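Local structure of teichoic acid biosynthesis protein F (Staphylococcus epidermidis, 3L7I) at residues R474-W479 with A496-E501; A425-Y430 with Q437-T442. The protein is a teichoic acid biosynthesis protein whose modelled part has the two-domain GT-B architecture of many glycosyltransferases. One frame throughout, in Å; residues are numbered along the deposited sequence.

Interaction 1 of 2, residues R474-W479 with A496-E501; sequences RETSRW and AFWMDE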
loop_
_atom_site.group_PDB
_atom_site.type_symbol
_atom_site.label_atom_id
_atom_site.label_comp_id
_atom_site.label_asym_id
_atom_site.label_seq_id
_atom_site.Cartn_x
_atom_site.Cartn_y
_atom_site.Cartn_z
ATOM N N ARG A 474 -0.431 21.620 -25.090
ATOM C CA ARG A 474 0.321 21.531 -23.847
ATOM C C ARG A 474 1.810 21.823 -24.075
ATOM O O ARG A 474 2.441 22.533 -23.281
ATOM C CB ARG A 474 0.169 20.139 -23.228
ATOM C CG ARG A 474 -0.986 19.974 -22.265
ATOM C CD ARG A 474 -1.166 18.506 -21.800
ATOM N NE ARG A 474 -2.583 18.194 -21.550
ATOM C CZ ARG A 474 -3.040 17.422 -20.557
ATOM N NH1 ARG A 474 -2.185 16.873 -19.691
ATOM N NH2 ARG A 474 -4.351 17.205 -20.411
ATOM N N GLU A 475 2.369 21.264 -25.150
ATOM C CA GLU A 475 3.785 21.408 -25.452
ATOM C C GLU A 475 4.120 22.830 -25.860
ATOM O O GLU A 475 5.098 23.394 -25.368
ATOM C CB GLU A 475 4.214 20.424 -26.542
ATOM C CG GLU A 475 5.526 20.760 -27.292
ATOM C CD GLU A 475 6.775 20.748 -26.406
ATOM O OE1 GLU A 475 6.612 20.574 -25.172
ATOM O OE2 GLU A 475 7.905 20.926 -26.931
ATOM N N THR A 476 3.321 23.424 -26.742
ATOM C CA THR A 476 3.693 24.755 -27.202
ATOM C C THR A 476 3.530 25.770 -26.071
ATOM O O THR A 476 4.239 26.783 -26.026
ATOM C CB THR A 476 2.915 25.216 -28.434
ATOM O OG1 THR A 476 1.589 25.598 -28.049
ATOM C CG2 THR A 476 2.871 24.122 -29.465
ATOM N N SER A 477 2.614 25.498 -25.149
ATOM C CA SER A 477 2.423 26.430 -24.054
ATOM C C SER A 477 3.697 26.579 -23.221
ATOM O O SER A 477 3.831 27.526 -22.459
ATOM C CB SER A 477 1.255 26.006 -23.155
ATOM O OG SER A 477 1.678 25.114 -22.117
ATOM N N ARG A 478 4.617 25.635 -23.354
ATOM C CA ARG A 478 5.836 25.645 -22.560
ATOM C C ARG A 478 7.001 26.340 -23.293
ATOM O O ARG A 478 8.043 26.614 -22.695
ATOM C CB ARG A 478 6.258 24.210 -22.197
ATOM C CG ARG A 478 5.162 23.320 -21.647
ATOM C CD ARG A 478 5.713 21.991 -21.173
ATOM N NE ARG A 478 6.359 21.228 -22.243
ATOM C CZ ARG A 478 7.119 20.155 -22.027
ATOM N NH1 ARG A 478 7.684 19.511 -23.039
ATOM N NH2 ARG A 478 7.322 19.734 -20.781
ATOM N N TRP A 479 6.829 26.581 -24.593
ATOM C CA TRP A 479 7.850 27.243 -25.383
ATOM C C TRP A 479 7.918 28.705 -24.997
ATOM O O TRP A 479 6.968 29.456 -25.221
ATOM C CB TRP A 479 7.554 27.165 -26.880
ATOM C CG TRP A 479 7.504 25.792 -27.482
ATOM C CD1 TRP A 479 7.904 24.599 -26.918
ATOM C CD2 TRP A 479 7.055 25.482 -28.792
ATOM N NE1 TRP A 479 7.702 23.566 -27.807
ATOM C CE2 TRP A 479 7.180 24.087 -28.963
ATOM C CE3 TRP A 479 6.565 26.252 -29.844
ATOM C CZ2 TRP A 479 6.830 23.460 -30.133
ATOM C CZ3 TRP A 479 6.213 25.626 -30.999
ATOM C CH2 TRP A 479 6.343 24.243 -31.140
ATOM N N ALA A 496 -1.474 28.128 -35.540
ATOM C CA ALA A 496 -1.257 26.681 -35.567
ATOM C C ALA A 496 -0.652 26.136 -34.278
ATOM O O ALA A 496 -0.798 24.947 -33.965
ATOM C CB ALA A 496 -0.380 26.296 -36.757
ATOM N N PHE A 497 0.028 27.008 -33.540
ATOM C CA PHE A 497 0.697 26.603 -32.317
ATOM C C PHE A 497 0.165 27.307 -31.078
ATOM O O PHE A 497 0.759 27.196 -30.010
ATOM C CB PHE A 497 2.198 26.879 -32.419
ATOM C CG PHE A 497 2.938 25.941 -33.326
ATOM C CD1 PHE A 497 4.079 26.373 -34.007
ATOM C CD2 PHE A 497 2.506 24.634 -33.496
ATOM C CE1 PHE A 497 4.778 25.501 -34.850
ATOM C CE2 PHE A 497 3.187 23.764 -34.326
ATOM C CZ PHE A 497 4.322 24.188 -35.005
ATOM N N TRP A 498 -0.942 28.033 -31.213
ATOM C CA TRP A 498 -1.477 28.795 -30.094
ATOM C C TRP A 498 -0.362 29.648 -29.480
ATOM O O TRP A 498 -0.057 29.501 -28.289
ATOM C CB TRP A 498 -2.021 27.855 -28.996
ATOM C CG TRP A 498 -3.010 26.766 -29.415
ATOM C CD1 TRP A 498 -4.378 26.869 -29.479
ATOM C CD2 TRP A 498 -2.699 25.416 -29.790
ATOM N NE1 TRP A 498 -4.925 25.683 -29.893
ATOM C CE2 TRP A 498 -3.922 24.771 -30.085
ATOM C CE3 TRP A 498 -1.505 24.694 -29.919
ATOM C CZ2 TRP A 498 -3.990 23.445 -30.496
ATOM C CZ3 TRP A 498 -1.570 23.365 -30.325
ATOM C CH2 TRP A 498 -2.809 22.754 -30.602
ATOM N N MET A 499 0.272 30.510 -30.268
ATOM C CA MET A 499 1.404 31.291 -29.756
ATOM C C MET A 499 1.092 32.781 -29.695
ATOM O O MET A 499 0.268 33.276 -30.457
ATOM C CB MET A 499 2.643 31.075 -30.629
ATOM C CG MET A 499 3.279 29.715 -30.487
ATOM S SD MET A 499 4.367 29.659 -29.056
ATOM C CE MET A 499 4.966 31.332 -29.104
ATOM N N ASP A 500 1.746 33.501 -28.791
ATOM C CA ASP A 500 1.661 34.954 -28.806
ATOM C C ASP A 500 2.752 35.456 -29.732
ATOM O O ASP A 500 3.813 34.853 -29.800
ATOM C CB ASP A 500 1.891 35.534 -27.408
ATOM C CG ASP A 500 0.969 34.936 -26.357
ATOM O OD1 ASP A 500 -0.264 34.892 -26.582
ATOM O OD2 ASP A 500 1.487 34.528 -25.292
ATOM N N GLU A 501 2.514 36.552 -30.446
ATOM C CA GLU A 501 3.566 37.105 -31.286
ATOM C C GLU A 501 4.716 37.541 -30.395
ATOM O O GLU A 501 5.873 37.566 -30.803
ATOM C CB GLU A 501 3.053 38.278 -32.121
ATOM C CG GLU A 501 4.140 38.941 -32.973
ATOM C CD GLU A 501 3.593 39.620 -34.229
ATOM O OE1 GLU A 501 2.534 40.288 -34.137
ATOM O OE2 GLU A 501 4.232 39.485 -35.306
#

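Interaction 2 of 2, residues A425-Y430 with Q437-T442; sequences ARTPLY and QTYIQT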
loop_
_atom_site.group_PDB
_atom_site.type_symbol
_atom_site.label_atom_id
_atom_site.label_comp_id
_atom_site.label_asym_id
_atom_site.label_seq_id
_atom_site.Cartn_x
_atom_site.Cartn_y
_atom_site.Cartn_z
ATOM N N ALA A 425 12.204 20.374 -32.068
ATOM C CA ALA A 425 11.041 19.503 -32.187
ATOM C C ALA A 425 10.403 19.405 -30.835
ATOM O O ALA A 425 10.981 19.849 -29.847
ATOM C CB ALA A 425 11.436 18.146 -32.689
ATOM N N ARG A 426 9.207 18.842 -30.783
ATOM C CA ARG A 426 8.478 18.756 -29.526
ATOM C C ARG A 426 9.293 17.953 -28.550
ATOM O O ARG A 426 9.835 16.931 -28.940
ATOM C CB ARG A 426 7.131 18.082 -29.742
ATOM C CG ARG A 426 6.218 18.907 -30.578
ATOM C CD ARG A 426 5.090 18.070 -31.051
ATOM N NE ARG A 426 4.301 17.674 -29.914
ATOM C CZ ARG A 426 3.268 16.858 -29.986
ATOM N NH1 ARG A 426 2.931 16.366 -31.165
ATOM N NH2 ARG A 426 2.594 16.545 -28.874
ATOM N N THR A 427 9.411 18.410 -27.303
ATOM C CA THR A 427 10.053 17.572 -26.295
ATOM C C THR A 427 8.982 17.018 -25.365
ATOM O O THR A 427 7.972 17.670 -25.141
ATOM C CB THR A 427 11.248 18.267 -25.525
ATOM O OG1 THR A 427 10.747 19.140 -24.522
ATOM C CG2 THR A 427 12.188 19.044 -26.460
ATOM N N PRO A 428 9.195 15.795 -24.851
ATOM C CA PRO A 428 8.181 15.019 -24.112
ATOM C C PRO A 428 7.499 15.786 -22.974
ATOM O O PRO A 428 8.119 16.620 -22.315
ATOM C CB PRO A 428 8.968 13.830 -23.548
ATOM C CG PRO A 428 10.179 13.717 -24.395
ATOM C CD PRO A 428 10.496 15.103 -24.916
ATOM N N LEU A 429 6.224 15.491 -22.740
ATOM C CA LEU A 429 5.492 16.138 -21.657
ATOM C C LEU A 429 5.867 15.640 -20.239
ATOM O O LEU A 429 5.667 16.359 -19.261
ATOM C CB LEU A 429 3.999 16.027 -21.898
ATOM C CG LEU A 429 3.538 16.883 -23.062
ATOM C CD1 LEU A 429 2.056 16.686 -23.287
ATOM C CD2 LEU A 429 3.850 18.350 -22.806
ATOM N N TYR A 430 6.411 14.433 -20.108
ATOM C CA TYR A 430 6.844 14.002 -18.786
ATOM C C TYR A 430 8.067 14.796 -18.300
ATOM O O TYR A 430 8.403 14.741 -17.128
ATOM C CB TYR A 430 7.081 12.481 -18.701
ATOM C CG TYR A 430 7.948 11.928 -19.808
ATOM C CD1 TYR A 430 9.335 12.034 -19.749
ATOM C CD2 TYR A 430 7.376 11.303 -20.920
ATOM C CE1 TYR A 430 10.128 11.525 -20.761
ATOM C CE2 TYR A 430 8.155 10.796 -21.937
ATOM C CZ TYR A 430 9.534 10.913 -21.861
ATOM O OH TYR A 430 10.326 10.422 -22.886
ATOM N N GLN A 437 13.228 27.815 -15.740
ATOM C CA GLN A 437 13.957 27.434 -16.960
ATOM C C GLN A 437 13.414 28.096 -18.243
ATOM O O GLN A 437 12.221 28.424 -18.341
ATOM C CB GLN A 437 13.944 25.902 -17.107
ATOM C CG GLN A 437 14.377 25.148 -15.840
ATOM C CD GLN A 437 14.130 23.636 -15.898
ATOM O OE1 GLN A 437 13.005 23.170 -15.737
ATOM N NE2 GLN A 437 15.198 22.867 -16.086
ATOM N N THR A 438 14.288 28.289 -19.224
ATOM C CA THR A 438 13.873 28.881 -20.488
ATOM C C THR A 438 13.920 27.848 -21.617
ATOM O O THR A 438 14.991 27.289 -21.902
ATOM C CB THR A 438 14.754 30.067 -20.872
ATOM O OG1 THR A 438 14.735 31.033 -19.823
ATOM C CG2 THR A 438 14.219 30.723 -22.113
ATOM N N TYR A 439 12.771 27.595 -22.256
ATOM C CA TYR A 439 12.679 26.607 -23.328
ATOM C C TYR A 439 12.651 27.323 -24.690
ATOM O O TYR A 439 11.653 27.978 -25.049
ATOM C CB TYR A 439 11.437 25.737 -23.125
ATOM C CG TYR A 439 11.226 24.591 -24.111
ATOM C CD1 TYR A 439 11.980 24.473 -25.279
ATOM C CD2 TYR A 439 10.211 23.650 -23.891
ATOM C CE1 TYR A 439 11.753 23.438 -26.173
ATOM C CE2 TYR A 439 9.978 22.604 -24.787
ATOM C CZ TYR A 439 10.753 22.501 -25.919
ATOM O OH TYR A 439 10.516 21.453 -26.788
ATOM N N ILE A 440 13.749 27.211 -25.439
ATOM C CA ILE A 440 13.836 27.835 -26.757
ATOM C C ILE A 440 13.498 26.841 -27.863
ATOM O O ILE A 440 14.165 25.822 -28.006
ATOM C CB ILE A 440 15.236 28.452 -27.002
ATOM C CG1 ILE A 440 15.503 29.569 -25.998
ATOM C CG2 ILE A 440 15.332 29.036 -28.381
ATOM C CD1 ILE A 440 16.803 30.275 -26.245
ATOM N N GLN A 441 12.448 27.139 -28.623
ATOM C CA GLN A 441 11.974 26.273 -29.702
ATOM C C GLN A 441 12.347 26.858 -31.050
ATOM O O GLN A 441 11.994 28.004 -31.369
ATOM C CB GLN A 441 10.453 26.124 -29.644
ATOM C CG GLN A 441 9.875 25.230 -30.726
ATOM C CD GLN A 441 10.500 23.829 -30.752
ATOM O OE1 GLN A 441 11.140 23.459 -31.725
ATOM N NE2 GLN A 441 10.313 23.055 -29.687
ATOM N N THR A 442 13.059 26.085 -31.856
ATOM C CA THR A 442 13.551 26.632 -33.101
ATOM C C THR A 442 12.606 26.217 -34.180
ATOM O O THR A 442 12.553 26.833 -35.243
ATOM C CB THR A 442 14.907 26.067 -33.408
ATOM O OG1 THR A 442 14.773 24.666 -33.672
ATOM C CG2 THR A 442 15.812 26.237 -32.209
#

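Interaction 1 of 2, residues R474-W479 with A496-E501
T476, in the C-terminal part of helix 465-476, meets the chain just past helix 487-496 through its hydroxyl. OG1 sits in the crowded position between backbone N and carbonyl carbon (chi1 76°) and donates to the carbonyl oxygen of F497, T476 OG1 to F497 O being 2.7 Å, from above the carbonyl plane. The same torsion brings the methyl CG2 obliquely to the F497 ring, 4.1 Å from F497 CD2, while W498 turns the edge of its indole, at CE3, to the hydroxyl. A type I turn from T476 to W479 folds the W479 indole back so that T476 CA lies over the centre of one ring face. The indole is engaged at both ends. In its own plane, W479 NE1 donates to E475 OE2 (2.8 Å, 163°), which it meets from above the carboxylate plane; at the other end CZ3 points into the face of F497, a T-shaped pair with planes at 77°. M499, bent at chi2 and chi3, brings SD obliquely to the W479 ring, 4.1 Å from W479 CE3, as a Met-aromatic contact. R478 NH1 forms a salt bridge with E475 OE1 on its syn lone pair. One hydroxyl-to-carbonyl bond thus joins helix 465-476 to the residue following helix 487-496, among aromatic rings and the M499 sulfur, and the arginine probably helps keep the buried E475 carboxylate ionised.

Interaction 2 of 2, residues A425-Y430 with Q437-T442
Two side chains of strand 438-441, Y439 and Q441, reach across to the backbone and side chain of the loop that follows strand 418-423. Q441 leaves the strand with CG anti to its backbone N and bends at chi2 (55°), which carries the amide to A425. Its NE2 donates to the carbonyl oxygen of A425 (Q441 NE2 to A425 O 3.3 Å, 163°); the acceptor lies near the amide plane, but the donor stands well above the carbonyl plane. Q441 OE1 is taken by the backbone N of W443, so both ends of the amide are engaged. Y439, likewise anti to its N (chi1 -176°), meets T427 tip to tip. T427 OG1 gives a weak hydrogen bond to the phenol oxygen, 3.2 Å from Y439 OH, and T427 CG2 lies against the same oxygen. The stronger partner of that hydroxyl is the carboxylate oxygen OE2 of E475, which also accepts the backbone N-H of T427. The loop is therefore held to the strand mainly by polar side-chain tips. Without a helix, it runs from the C-terminal end of strand 418-423 back to the start of its parallel neighbour 438-441, in the first Rossmann-like domain of a GT-B fold.

The two interactions lie in the same Rossmann-like domain, on one side of the chain's centre, with their own centres about 11 Å apart. They come in series along the chain: interaction 2 closes before helix 465-476 leads into interaction 1. Strands 418-423, 438-441, 481-484 and 504-506 are successive neighbours in the seven-stranded parallel sheet; interaction 2 belongs to the first pair of them, while interaction 1 joins the approach to strand 481-484 to the loop between helix 487-496 and strand 504-506. E475 belongs to interaction 1 and also bonds to residues of interaction 2, and R478 adds a bond to P428 O. The buried E475 carboxylate, with R478, thus links loop, strand and helix.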